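Local coordinates for cell wall surface anchor family protein (Streptococcus pneumoniae, PDB 4OQ1) that probably links the pilus of this pneumococcus to its cell wall as an ancillary pilin built of immunoglobulin-like domains, at residues H102-I114 with Y121-T133. The protein carries 3 engineered substitutions. Numbering follows the deposited sequence.
Sequences HIPNGLYYVRSII and YPAEFLFEMTDQT
The Phe127 ring takes Tyr108 CB over one face, 3.8 Å from the centroid, while Val110 CG2 meets its edge in plane. The Tyr108 and Phe127 rings are near parallel, their planes 24° apart, but slid so far that they barely overlap; they meet mainly at Tyr108 CD2 and Phe127 CE1, 3.6 Å apart, which is no true stack. Phe125 likewise takes Val110 CB over one face, 4.0 Å from the centroid, so Val110 touches both phenylalanine rings. Phe127 holds CG between backbone N and carbonyl carbon (chi1 68°), which swings its ring across toward strand 106-110. Tyr108 OH bonds to Pro104 O at 2.8 Å, approaching from above the carbonyl plane, and this ties the hydroxyl to the loop preceding that strand.

On the other face of the sheet, Leu126 CD2 packs 3.8 Å from Tyr109 CD1, beneath helix 66-73. Arg111 NH1 lies in plane at the Tyr109 ring's edge and hydrogen-bonds Tyr109 OH; beside it a water joins Tyr109 OH to Glu124 OE1. Glu124 OE2 sits over one face of the Arg111 guanidinium, 3.7 Å from Arg111 NH2, a long salt bridge with no N-H aimed at the oxygen. Another water joins Arg111 O to Glu124 OE2. His74 ND1 hydrogen-bonds Glu124 OE1, and His74 O takes Arg111 NH2.

The backbones pair antiparallel from Gly106-Met129 to Val110-Phe125. A bulge shifts the register by one between Val110 and Ser112; separately, Ile113 and Ile114 both face Tyr121 in a classic bulge. At the opposite end Asn105 ND2 reaches Asp131 OD1 (3.1 Å) from above the carboxylate plane, while Asn105 OD1 bonds His28 NE2. The backbone ladder thus joins the strands, apolar contacts dominate the Phe127 face, and near Glu124 charge and water bridging probably add to the hold.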
loop_
_atom_site.group_PDB
_atom_site.type_symbol
_atom_site.label_atom_id
_atom_site.label_comp_id
_atom_site.label_asym_id
_atom_site.label_seq_id
_atom_site.Cartn_x
_atom_site.Cartn_y
_atom_site.Cartn_z
ATOM N N HIS A 102 35.530 -12.465 17.731
ATOM C CA HIS A 102 36.228 -13.340 18.770
ATOM C C HIS A 102 35.914 -14.810 18.613
ATOM O O HIS A 102 35.486 -15.549 19.535
ATOM C CB HIS A 102 35.979 -12.869 20.215
ATOM C CG HIS A 102 36.272 -11.399 20.430
ATOM N ND1 HIS A 102 37.513 -10.844 20.197
ATOM C CD2 HIS A 102 35.473 -10.379 20.838
ATOM C CE1 HIS A 102 37.458 -9.542 20.426
ATOM N NE2 HIS A 102 36.227 -9.235 20.799
ATOM N N ILE A 103 36.098 -15.234 17.394
ATOM C CA ILE A 103 35.809 -16.611 17.049
ATOM C C ILE A 103 37.103 -17.491 17.085
ATOM O O ILE A 103 38.028 -17.291 16.274
ATOM C CB ILE A 103 35.187 -16.680 15.620
ATOM C CG1 ILE A 103 33.994 -15.702 15.531
ATOM C CG2 ILE A 103 34.812 -18.120 15.301
ATOM C CD1 ILE A 103 33.283 -15.657 14.145
ATOM N N PRO A 104 37.112 -18.526 17.930
ATOM C CA PRO A 104 38.249 -19.452 18.031
ATOM C C PRO A 104 38.399 -20.214 16.781
ATOM O O PRO A 104 37.473 -20.213 15.963
ATOM C CB PRO A 104 37.831 -20.391 19.170
ATOM C CG PRO A 104 36.868 -19.648 19.958
ATOM C CD PRO A 104 36.091 -18.885 18.921
ATOM N N ASN A 105 39.501 -20.937 16.627
ATOM C CA ASN A 105 39.660 -21.831 15.495
ATOM C C ASN A 105 38.565 -22.951 15.519
ATOM O O ASN A 105 38.192 -23.397 16.594
ATOM C CB ASN A 105 40.984 -22.532 15.614
ATOM C CG ASN A 105 42.073 -21.728 15.034
ATOM O OD1 ASN A 105 41.900 -20.546 14.771
ATOM N ND2 ASN A 105 43.158 -22.366 14.752
ATOM N N GLY A 106 38.084 -23.372 14.352
ATOM C CA GLY A 106 37.073 -24.419 14.305
ATOM C C GLY A 106 36.253 -24.436 13.027
ATOM O O GLY A 106 36.388 -23.574 12.166
ATOM N N LEU A 107 35.396 -25.461 12.874
ATOM C CA LEU A 107 34.557 -25.584 11.709
ATOM C C LEU A 107 33.128 -25.476 12.257
ATOM O O LEU A 107 32.766 -26.158 13.161
ATOM C CB LEU A 107 34.800 -26.906 11.024
ATOM C CG LEU A 107 33.900 -27.275 9.850
ATOM C CD1 LEU A 107 34.010 -26.291 8.717
ATOM C CD2 LEU A 107 34.211 -28.687 9.376
ATOM N N TYR A 108 32.405 -24.507 11.746
ATOM C CA TYR A 108 31.195 -24.009 12.378
ATOM C C TYR A 108 30.009 -24.108 11.409
ATOM O O TYR A 108 30.167 -23.900 10.244
ATOM C CB TYR A 108 31.421 -22.626 12.775
ATOM C CG TYR A 108 32.415 -22.449 13.878
ATOM C CD1 TYR A 108 32.072 -22.610 15.194
ATOM C CD2 TYR A 108 33.690 -21.919 13.572
ATOM C CE1 TYR A 108 32.999 -22.405 16.213
ATOM C CE2 TYR A 108 34.625 -21.659 14.567
ATOM C CZ TYR A 108 34.290 -21.915 15.888
ATOM O OH TYR A 108 35.203 -21.655 16.858
ATOM N N TYR A 109 28.837 -24.540 11.903
ATOM C CA TYR A 109 27.647 -24.586 11.102
ATOM C C TYR A 109 26.708 -23.489 11.594
ATOM O O TYR A 109 26.524 -23.310 12.816
ATOM C CB TYR A 109 26.947 -25.961 11.355
ATOM C CG TYR A 109 25.616 -26.133 10.759
ATOM C CD1 TYR A 109 25.416 -26.011 9.374
ATOM C CD2 TYR A 109 24.559 -26.592 11.521
ATOM C CE1 TYR A 109 24.133 -26.200 8.809
ATOM C CE2 TYR A 109 23.299 -26.741 10.987
ATOM C CZ TYR A 109 23.077 -26.620 9.620
ATOM O OH TYR A 109 21.852 -26.870 9.017
ATOM N N VAL A 110 26.084 -22.789 10.650
ATOM C CA VAL A 110 25.088 -21.691 10.933
ATOM C C VAL A 110 23.769 -22.066 10.244
ATOM O O VAL A 110 23.775 -22.631 9.144
ATOM C CB VAL A 110 25.570 -20.356 10.374
ATOM C CG1 VAL A 110 24.568 -19.211 10.546
ATOM C CG2 VAL A 110 26.917 -20.015 10.979
ATOM N N ARG A 111 22.681 -21.847 10.954
ATOM C CA ARG A 111 21.343 -21.981 10.432
ATOM C C ARG A 111 20.548 -20.691 10.266
ATOM O O ARG A 111 19.607 -20.627 9.462
ATOM C CB ARG A 111 20.578 -22.877 11.369
ATOM C CG ARG A 111 20.641 -24.337 10.921
ATOM C CD ARG A 111 19.759 -25.283 11.725
ATOM N NE ARG A 111 18.439 -25.445 11.137
ATOM C CZ ARG A 111 18.157 -26.294 10.165
ATOM N NH1 ARG A 111 19.121 -27.047 9.648
ATOM N NH2 ARG A 111 16.909 -26.423 9.737
ATOM N N SER A 112 20.891 -19.675 11.043
ATOM C CA SER A 112 20.256 -18.379 11.022
ATOM C C SER A 112 21.256 -17.264 11.297
ATOM O O SER A 112 22.029 -17.380 12.239
ATOM C CB SER A 112 19.274 -18.353 12.239
ATOM O OG SER A 112 18.498 -17.171 12.248
ATOM N N ILE A 113 21.236 -16.195 10.509
ATOM C CA ILE A 113 22.023 -14.993 10.781
ATOM C C ILE A 113 21.224 -14.040 11.693
ATOM O O ILE A 113 21.812 -13.462 12.585
ATOM C CB ILE A 113 22.429 -14.332 9.538
ATOM C CG1 ILE A 113 23.338 -15.302 8.807
ATOM C CG2 ILE A 113 23.154 -13.003 9.803
ATOM C CD1 ILE A 113 23.877 -14.856 7.487
ATOM N N ILE A 114 19.909 -13.965 11.508
ATOM C CA ILE A 114 19.080 -13.032 12.260
ATOM C C ILE A 114 17.722 -13.620 12.463
ATOM O O ILE A 114 17.117 -14.172 11.556
ATOM C CB ILE A 114 18.794 -11.742 11.463
ATOM C CG1 ILE A 114 20.058 -11.058 11.047
ATOM C CG2 ILE A 114 17.943 -10.794 12.309
ATOM C CD1 ILE A 114 19.810 -9.769 10.306
ATOM N N TYR A 121 16.468 -13.782 8.873
ATOM C CA TYR A 121 17.415 -14.021 7.781
ATOM C C TYR A 121 18.056 -15.373 8.008
ATOM O O TYR A 121 19.206 -15.475 8.495
ATOM C CB TYR A 121 18.414 -12.945 7.699
ATOM C CG TYR A 121 19.144 -12.960 6.402
ATOM C CD1 TYR A 121 18.887 -11.963 5.433
ATOM C CD2 TYR A 121 20.058 -13.935 6.094
ATOM C CE1 TYR A 121 19.517 -12.000 4.210
ATOM C CE2 TYR A 121 20.720 -13.976 4.890
ATOM C CZ TYR A 121 20.451 -13.007 3.940
ATOM O OH TYR A 121 21.154 -13.018 2.714
ATOM N N PRO A 122 17.324 -16.420 7.644
ATOM C CA PRO A 122 17.819 -17.783 7.663
ATOM C C PRO A 122 18.849 -18.002 6.606
ATOM O O PRO A 122 18.734 -17.516 5.507
ATOM C CB PRO A 122 16.576 -18.620 7.442
ATOM C CG PRO A 122 15.612 -17.702 6.818
ATOM C CD PRO A 122 15.922 -16.335 7.213
ATOM N N ALA A 123 19.831 -18.823 6.953
ATOM C CA ALA A 123 20.972 -19.078 6.138
ATOM C C ALA A 123 21.752 -20.315 6.678
ATOM O O ALA A 123 22.213 -20.327 7.787
ATOM C CB ALA A 123 21.860 -17.857 6.120
ATOM N N GLU A 124 21.940 -21.296 5.837
ATOM C CA GLU A 124 22.602 -22.487 6.184
ATOM C C GLU A 124 23.902 -22.628 5.499
ATOM O O GLU A 124 23.912 -22.824 4.268
ATOM C CB GLU A 124 21.746 -23.630 5.832
ATOM C CG GLU A 124 20.451 -23.582 6.694
ATOM C CD GLU A 124 19.420 -24.686 6.323
ATOM O OE1 GLU A 124 19.733 -25.577 5.524
ATOM O OE2 GLU A 124 18.303 -24.622 6.876
ATOM N N PHE A 125 24.983 -22.546 6.289
ATOM C CA PHE A 125 26.298 -22.686 5.696
ATOM C C PHE A 125 27.315 -23.131 6.732
ATOM O O PHE A 125 27.059 -23.093 7.975
ATOM C CB PHE A 125 26.747 -21.377 5.032
ATOM C CG PHE A 125 26.759 -20.193 5.956
ATOM C CD1 PHE A 125 25.611 -19.472 6.283
ATOM C CD2 PHE A 125 27.946 -19.793 6.538
ATOM C CE1 PHE A 125 25.683 -18.431 7.175
ATOM C CE2 PHE A 125 28.006 -18.738 7.398
ATOM C CZ PHE A 125 26.888 -18.025 7.687
ATOM N N LEU A 126 28.519 -23.407 6.250
ATOM C CA LEU A 126 29.597 -23.679 7.161
ATOM C C LEU A 126 30.608 -22.608 6.924
ATOM O O LEU A 126 30.703 -22.084 5.828
ATOM C CB LEU A 126 30.304 -25.001 6.790
ATOM C CG LEU A 126 29.639 -26.359 6.831
ATOM C CD1 LEU A 126 30.662 -27.459 6.656
ATOM C CD2 LEU A 126 28.961 -26.511 8.139
ATOM N N PHE A 127 31.329 -22.307 7.963
ATOM C CA PHE A 127 32.577 -21.579 7.811
ATOM C C PHE A 127 33.744 -22.190 8.634
ATOM O O PHE A 127 33.537 -22.718 9.707
ATOM C CB PHE A 127 32.359 -20.074 8.093
ATOM C CG PHE A 127 32.033 -19.704 9.504
ATOM C CD1 PHE A 127 33.043 -19.383 10.413
ATOM C CD2 PHE A 127 30.731 -19.760 9.950
ATOM C CE1 PHE A 127 32.763 -18.974 11.708
ATOM C CE2 PHE A 127 30.423 -19.421 11.271
ATOM C CZ PHE A 127 31.429 -19.055 12.155
ATOM N N GLU A 128 34.994 -21.909 8.227
ATOM C CA GLU A 128 36.108 -22.537 8.936
ATOM C C GLU A 128 37.114 -21.442 9.253
ATOM O O GLU A 128 37.444 -20.642 8.369
ATOM C CB GLU A 128 36.684 -23.656 8.101
ATOM C CG GLU A 128 37.907 -24.274 8.764
ATOM C CD GLU A 128 38.504 -25.392 7.995
ATOM O OE1 GLU A 128 38.515 -26.483 8.545
ATOM O OE2 GLU A 128 38.951 -25.193 6.846
ATOM N N MET A 129 37.470 -21.361 10.551
ATOM C CA MET A 129 38.627 -20.589 11.043
ATOM C C MET A 129 39.878 -21.486 11.319
ATOM O O MET A 129 39.838 -22.377 12.107
ATOM C CB MET A 129 38.145 -19.930 12.325
ATOM C CG MET A 129 37.008 -18.932 12.045
ATOM S SD MET A 129 37.508 -17.666 10.850
ATOM C CE MET A 129 36.247 -16.443 11.279
ATOM N N THR A 130 40.986 -21.223 10.641
ATOM C CA THR A 130 42.224 -21.918 10.972
ATOM C C THR A 130 43.329 -20.902 11.286
ATOM O O THR A 130 43.137 -19.717 11.085
ATOM C CB THR A 130 42.645 -22.808 9.815
ATOM O OG1 THR A 130 43.116 -22.003 8.754
ATOM C CG2 THR A 130 41.519 -23.605 9.326
ATOM N N ASP A 131 44.485 -21.339 11.814
ATOM C CA ASP A 131 45.580 -20.351 12.072
ATOM C C ASP A 131 46.022 -19.704 10.769
ATOM O O ASP A 131 46.719 -18.707 10.831
ATOM C CB ASP A 131 46.816 -20.966 12.798
ATOM C CG ASP A 131 46.574 -21.183 14.310
ATOM O OD1 ASP A 131 45.634 -20.578 14.806
ATOM O OD2 ASP A 131 47.316 -21.946 15.001
ATOM N N GLN A 132 45.634 -20.251 9.605
ATOM C CA GLN A 132 46.007 -19.675 8.289
ATOM C C GLN A 132 44.996 -18.745 7.650
ATOM O O GLN A 132 45.225 -18.242 6.548
ATOM C CB GLN A 132 46.205 -20.791 7.287
ATOM C CG GLN A 132 47.139 -21.901 7.760
ATOM C CD GLN A 132 48.442 -21.371 8.311
ATOM O OE1 GLN A 132 48.991 -20.382 7.806
ATOM N NE2 GLN A 132 48.954 -22.024 9.355
ATOM N N THR A 133 43.858 -18.580 8.319
ATOM C CA THR A 133 42.714 -17.812 7.838
ATOM C C THR A 133 43.125 -16.373 7.746
ATOM O O THR A 133 43.501 -15.804 8.777
ATOM C CB THR A 133 41.556 -17.836 8.898
ATOM O OG1 THR A 133 41.014 -19.166 8.993
ATOM C CG2 THR A 133 40.465 -16.821 8.545
HETATM O O HOH W 1 21.867 -27.145 6.514
HETATM O O HOH W 2 17.647 -22.140 8.148
#